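PDB 4TXG: chitinase, which probably hydrolyses the glycosidic bonds of chitin as a family 18 glycoside hydrolase, and probably binds chitin. Local coordinates for residues 229-240 with 300-308. Residues are numbered along the deposited sequence; the frame is centred on the assembly and turned at random.
With CS (cesium ion), chain E.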
loop_
_atom_site.group_PDB
_atom_site.type_symbol
_atom_site.label_atom_id
_atom_site.label_comp_id
_atom_site.label_asym_id
_atom_site.label_seq_id
_atom_site.Cartn_x
_atom_site.Cartn_y
_atom_site.Cartn_z
ATOM N N TYR A 229 -27.545 -12.845 6.744
ATOM C CA TYR A 229 -26.244 -13.492 6.643
ATOM C C TYR A 229 -25.721 -13.703 8.046
ATOM O O TYR A 229 -26.092 -12.972 8.966
ATOM C CB TYR A 229 -25.244 -12.661 5.829
ATOM C CG TYR A 229 -25.194 -11.188 6.171
ATOM C CD1 TYR A 229 -26.024 -10.279 5.518
ATOM C CD2 TYR A 229 -24.297 -10.700 7.121
ATOM C CE1 TYR A 229 -25.980 -8.924 5.815
ATOM C CE2 TYR A 229 -24.245 -9.341 7.430
ATOM C CZ TYR A 229 -25.086 -8.461 6.768
ATOM O OH TYR A 229 -25.037 -7.115 7.064
ATOM N N LYS A 230 -24.862 -14.704 8.209
ATOM C CA LYS A 230 -24.198 -14.927 9.484
ATOM C C LYS A 230 -22.717 -14.576 9.329
ATOM O O LYS A 230 -22.388 -13.602 8.656
ATOM C CB LYS A 230 -24.396 -16.371 9.946
ATOM C CG LYS A 230 -25.859 -16.691 10.252
ATOM C CD LYS A 230 -26.038 -18.068 10.874
ATOM C CE LYS A 230 -25.661 -19.170 9.907
ATOM N NZ LYS A 230 -26.102 -20.511 10.416
ATOM N N GLY A 231 -21.840 -15.339 9.968
ATOM C CA GLY A 231 -20.406 -15.196 9.753
ATOM C C GLY A 231 -19.766 -13.902 10.236
ATOM O O GLY A 231 -20.355 -13.149 11.023
ATOM N N HIS A 232 -18.531 -13.663 9.784
ATOM C CA HIS A 232 -17.818 -12.429 10.120
ATOM C C HIS A 232 -18.648 -11.189 9.787
ATOM O O HIS A 232 -18.631 -10.204 10.526
ATOM C CB HIS A 232 -16.491 -12.317 9.357
ATOM C CG HIS A 232 -15.474 -13.372 9.693
ATOM N ND1 HIS A 232 -15.082 -13.662 10.981
ATOM C CD2 HIS A 232 -14.734 -14.164 8.882
ATOM C CE1 HIS A 232 -14.158 -14.611 10.952
ATOM N NE2 HIS A 232 -13.919 -14.920 9.694
ATOM N N PHE A 233 -19.349 -11.222 8.656
ATOM C CA PHE A 233 -20.051 -10.029 8.182
ATOM C C PHE A 233 -21.173 -9.612 9.137
ATOM O O PHE A 233 -21.424 -8.425 9.339
ATOM C CB PHE A 233 -20.632 -10.253 6.783
ATOM C CG PHE A 233 -19.595 -10.245 5.662
ATOM C CD1 PHE A 233 -18.240 -10.183 5.934
ATOM C CD2 PHE A 233 -20.008 -10.307 4.335
ATOM C CE1 PHE A 233 -17.301 -10.188 4.899
ATOM C CE2 PHE A 233 -19.090 -10.308 3.296
ATOM C CZ PHE A 233 -17.732 -10.240 3.579
ATOM N N ASN A 234 -21.860 -10.597 9.702
ATOM C CA ASN A 234 -22.913 -10.321 10.679
ATOM C C ASN A 234 -22.342 -9.537 11.875
ATOM O O ASN A 234 -22.900 -8.514 12.297
ATOM C CB ASN A 234 -23.556 -11.641 11.132
ATOM C CG ASN A 234 -24.775 -11.437 12.019
ATOM O OD1 ASN A 234 -24.671 -10.896 13.123
ATOM N ND2 ASN A 234 -25.931 -11.900 11.552
ATOM N N LEU A 235 -21.223 -10.008 12.412
ATOM C CA LEU A 235 -20.582 -9.322 13.530
ATOM C C LEU A 235 -20.075 -7.928 13.126
ATOM O O LEU A 235 -20.224 -6.977 13.890
ATOM C CB LEU A 235 -19.436 -10.176 14.095
ATOM C CG LEU A 235 -19.919 -11.442 14.823
ATOM C CD1 LEU A 235 -18.764 -12.276 15.368
ATOM C CD2 LEU A 235 -20.871 -11.056 15.957
ATOM N N LEU A 236 -19.504 -7.790 11.930
ATOM C CA LEU A 236 -19.051 -6.465 11.485
ATOM C C LEU A 236 -20.212 -5.474 11.473
ATOM O O LEU A 236 -20.096 -4.350 11.970
ATOM C CB LEU A 236 -18.404 -6.537 10.092
ATOM C CG LEU A 236 -17.059 -7.261 9.998
ATOM C CD1 LEU A 236 -16.615 -7.300 8.534
ATOM C CD2 LEU A 236 -16.005 -6.586 10.853
ATOM N N THR A 237 -21.349 -5.905 10.938
ATOM C CA THR A 237 -22.519 -5.029 10.865
ATOM C C THR A 237 -22.986 -4.619 12.254
ATOM O O THR A 237 -23.309 -3.450 12.505
ATOM C CB THR A 237 -23.661 -5.717 10.104
ATOM O OG1 THR A 237 -23.229 -5.981 8.762
ATOM C CG2 THR A 237 -24.903 -4.820 10.060
ATOM N N GLN A 238 -23.004 -5.585 13.164
ATOM C CA GLN A 238 -23.414 -5.310 14.544
ATOM C C GLN A 238 -22.511 -4.319 15.274
ATOM O O GLN A 238 -22.986 -3.398 15.940
ATOM C CB GLN A 238 -23.450 -6.603 15.336
ATOM C CG GLN A 238 -24.640 -7.475 15.051
ATOM C CD GLN A 238 -24.692 -8.615 16.025
ATOM O OE1 GLN A 238 -25.183 -8.458 17.139
ATOM N NE2 GLN A 238 -24.145 -9.764 15.633
ATOM N N TYR A 239 -21.204 -4.528 15.182
ATOM C CA TYR A 239 -20.281 -3.687 15.936
ATOM C C TYR A 239 -20.225 -2.278 15.366
ATOM O O TYR A 239 -20.011 -1.323 16.107
ATOM C CB TYR A 239 -18.887 -4.316 15.990
ATOM C CG TYR A 239 -18.777 -5.329 17.101
ATOM C CD1 TYR A 239 -19.180 -6.639 16.912
ATOM C CD2 TYR A 239 -18.310 -4.961 18.358
ATOM C CE1 TYR A 239 -19.111 -7.565 17.944
ATOM C CE2 TYR A 239 -18.235 -5.879 19.393
ATOM C CZ TYR A 239 -18.637 -7.178 19.181
ATOM O OH TYR A 239 -18.566 -8.093 20.214
ATOM N N LYS A 240 -20.443 -2.137 14.062
ATOM C CA LYS A 240 -20.467 -0.804 13.472
ATOM C C LYS A 240 -21.585 0.055 14.054
ATOM O O LYS A 240 -21.473 1.277 14.077
ATOM C CB LYS A 240 -20.597 -0.879 11.948
ATOM C CG LYS A 240 -19.310 -1.304 11.278
ATOM C CD LYS A 240 -19.103 -0.606 9.951
ATOM C CE LYS A 240 -20.088 -1.059 8.920
ATOM N NZ LYS A 240 -19.826 -0.381 7.611
ATOM N N PHE A 300 -22.206 -5.572 -3.958
ATOM C CA PHE A 300 -21.643 -6.174 -2.747
ATOM C C PHE A 300 -21.659 -5.187 -1.583
ATOM O O PHE A 300 -22.077 -5.526 -0.471
ATOM C CB PHE A 300 -20.217 -6.649 -3.026
ATOM C CG PHE A 300 -19.608 -7.469 -1.926
ATOM C CD1 PHE A 300 -18.914 -6.869 -0.891
ATOM C CD2 PHE A 300 -19.701 -8.853 -1.960
ATOM C CE1 PHE A 300 -18.332 -7.647 0.120
ATOM C CE2 PHE A 300 -19.120 -9.634 -0.969
ATOM C CZ PHE A 300 -18.433 -9.030 0.063
ATOM N N LEU A 301 -21.202 -3.963 -1.837
ATOM C CA LEU A 301 -21.242 -2.915 -0.812
ATOM C C LEU A 301 -22.664 -2.677 -0.291
ATOM O O LEU A 301 -22.889 -2.542 0.917
ATOM C CB LEU A 301 -20.687 -1.605 -1.367
ATOM C CG LEU A 301 -19.235 -1.591 -1.832
ATOM C CD1 LEU A 301 -18.743 -0.167 -2.042
ATOM C CD2 LEU A 301 -18.336 -2.339 -0.887
ATOM N N ARG A 302 -23.620 -2.617 -1.213
ATOM C CA ARG A 302 -25.013 -2.400 -0.844
ATOM C C ARG A 302 -25.578 -3.561 -0.033
ATOM O O ARG A 302 -26.369 -3.359 0.887
ATOM C CB ARG A 302 -25.861 -2.175 -2.100
ATOM C CG ARG A 302 -25.702 -0.789 -2.678
ATOM C CD ARG A 302 -26.284 -0.680 -4.072
ATOM N NE ARG A 302 -26.436 0.715 -4.478
ATOM C CZ ARG A 302 -26.716 1.114 -5.715
ATOM N NH1 ARG A 302 -26.872 0.225 -6.690
ATOM N NH2 ARG A 302 -26.850 2.409 -5.978
ATOM N N LYS A 303 -25.171 -4.776 -0.378
ATOM C CA LYS A 303 -25.731 -5.974 0.243
ATOM C C LYS A 303 -25.259 -6.178 1.674
ATOM O O LYS A 303 -26.042 -6.580 2.550
ATOM C CB LYS A 303 -25.376 -7.213 -0.582
ATOM C CG LYS A 303 -25.969 -8.507 -0.045
ATOM C CD LYS A 303 -25.704 -9.649 -1.013
ATOM C CE LYS A 303 -26.435 -10.921 -0.612
ATOM N NZ LYS A 303 -26.107 -12.018 -1.578
ATOM N N TYR A 304 -23.982 -5.902 1.917
ATOM C CA TYR A 304 -23.375 -6.231 3.204
ATOM C C TYR A 304 -23.009 -5.016 4.048
ATOM O O TYR A 304 -22.476 -5.160 5.156
ATOM C CB TYR A 304 -22.140 -7.103 2.978
ATOM C CG TYR A 304 -22.495 -8.440 2.362
ATOM C CD1 TYR A 304 -23.296 -9.347 3.054
ATOM C CD2 TYR A 304 -22.059 -8.787 1.086
ATOM C CE1 TYR A 304 -23.645 -10.568 2.505
ATOM C CE2 TYR A 304 -22.397 -10.012 0.525
ATOM C CZ TYR A 304 -23.188 -10.899 1.243
ATOM O OH TYR A 304 -23.538 -12.115 0.705
ATOM N N GLY A 305 -23.313 -3.829 3.542
ATOM C CA GLY A 305 -23.103 -2.612 4.310
ATOM C C GLY A 305 -21.646 -2.200 4.472
ATOM O O GLY A 305 -21.298 -1.516 5.434
ATOM N N PHE A 306 -20.790 -2.603 3.539
ATOM C CA PHE A 306 -19.416 -2.100 3.528
ATOM C C PHE A 306 -19.374 -0.646 3.069
ATOM O O PHE A 306 -20.243 -0.193 2.321
ATOM C CB PHE A 306 -18.519 -2.957 2.630
ATOM C CG PHE A 306 -18.024 -4.213 3.301
ATOM C CD1 PHE A 306 -18.756 -5.386 3.224
ATOM C CD2 PHE A 306 -16.828 -4.211 4.010
ATOM C CE1 PHE A 306 -18.310 -6.545 3.851
ATOM C CE2 PHE A 306 -16.363 -5.367 4.629
ATOM C CZ PHE A 306 -17.115 -6.533 4.559
ATOM N N ASP A 307 -18.357 0.081 3.527
ATOM C CA ASP A 307 -18.208 1.500 3.205
ATOM C C ASP A 307 -17.271 1.753 2.033
ATOM O O ASP A 307 -17.094 2.895 1.610
ATOM C CB ASP A 307 -17.684 2.261 4.422
ATOM C CG ASP A 307 -18.597 2.127 5.611
ATOM O OD1 ASP A 307 -19.722 2.659 5.544
ATOM O OD2 ASP A 307 -18.205 1.479 6.603
ATOM N N GLY A 308 -16.640 0.701 1.529
ATOM C CA GLY A 308 -15.700 0.884 0.441
ATOM C C GLY A 308 -15.081 -0.408 -0.025
ATOM O O GLY A 308 -15.307 -1.466 0.563
HETATM CS CS CS E . -26.943 -10.045 18.903
HETATM O O HOH W 1 -20.957 -6.763 6.885
HETATM O O HOH W 2 -22.022 -3.771 7.583
#
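Between two helices on the outside of the TIM barrel of this family 18 hydrolase, an aromatic cluster of Tyr229, Phe233, Phe300, Tyr304 and Phe306 packs between the helix segments 231-240 and 300-304, whose axes pass 12.3 Å apart at -70°. Phe233 is its hub. CG of Phe233 stands anti to the carbonyl carbon (chi1 -74°), which directs the ring to Tyr304, with CD2 of Phe233 3.7 Å from CD1 of Tyr304 and the Phe233 edge turned to the Tyr304 face. One face of Phe233 receives the edge of Phe306, CE1 of Phe306 lying over the ring centre of Phe233 with planes at 76°, while CE2 of Phe233 is 3.5 Å from CZ of Phe300, rim to rim. Tyr304 in turn presents its edge to the face of Tyr229, a third edge-to-face pair, centroids 5.2 Å apart.

The polar side lies next to this cluster. Lys240, bent at chi2 and chi3, brings NZ 2.9 Å from Gly305 O, nearly in line with the carbonyl, and 2.7 Å from Asp307 OD2 in a salt bridge that enters above the carboxylate plane. Two waters extend the seam: one bridges Phe233 O and Tyr304 O, the other joins Thr237 OG1 to Tyr304 O.

Arg362 and Thr248 also bind the Asp307 carboxylate. On the barrel side, Phe306 and Leu236 touch Tyr188 of strand 185-193, and Phe300 touches Ile250 of strand 247-253, so both helices and the loop after 300-304 pack on the barrel strands.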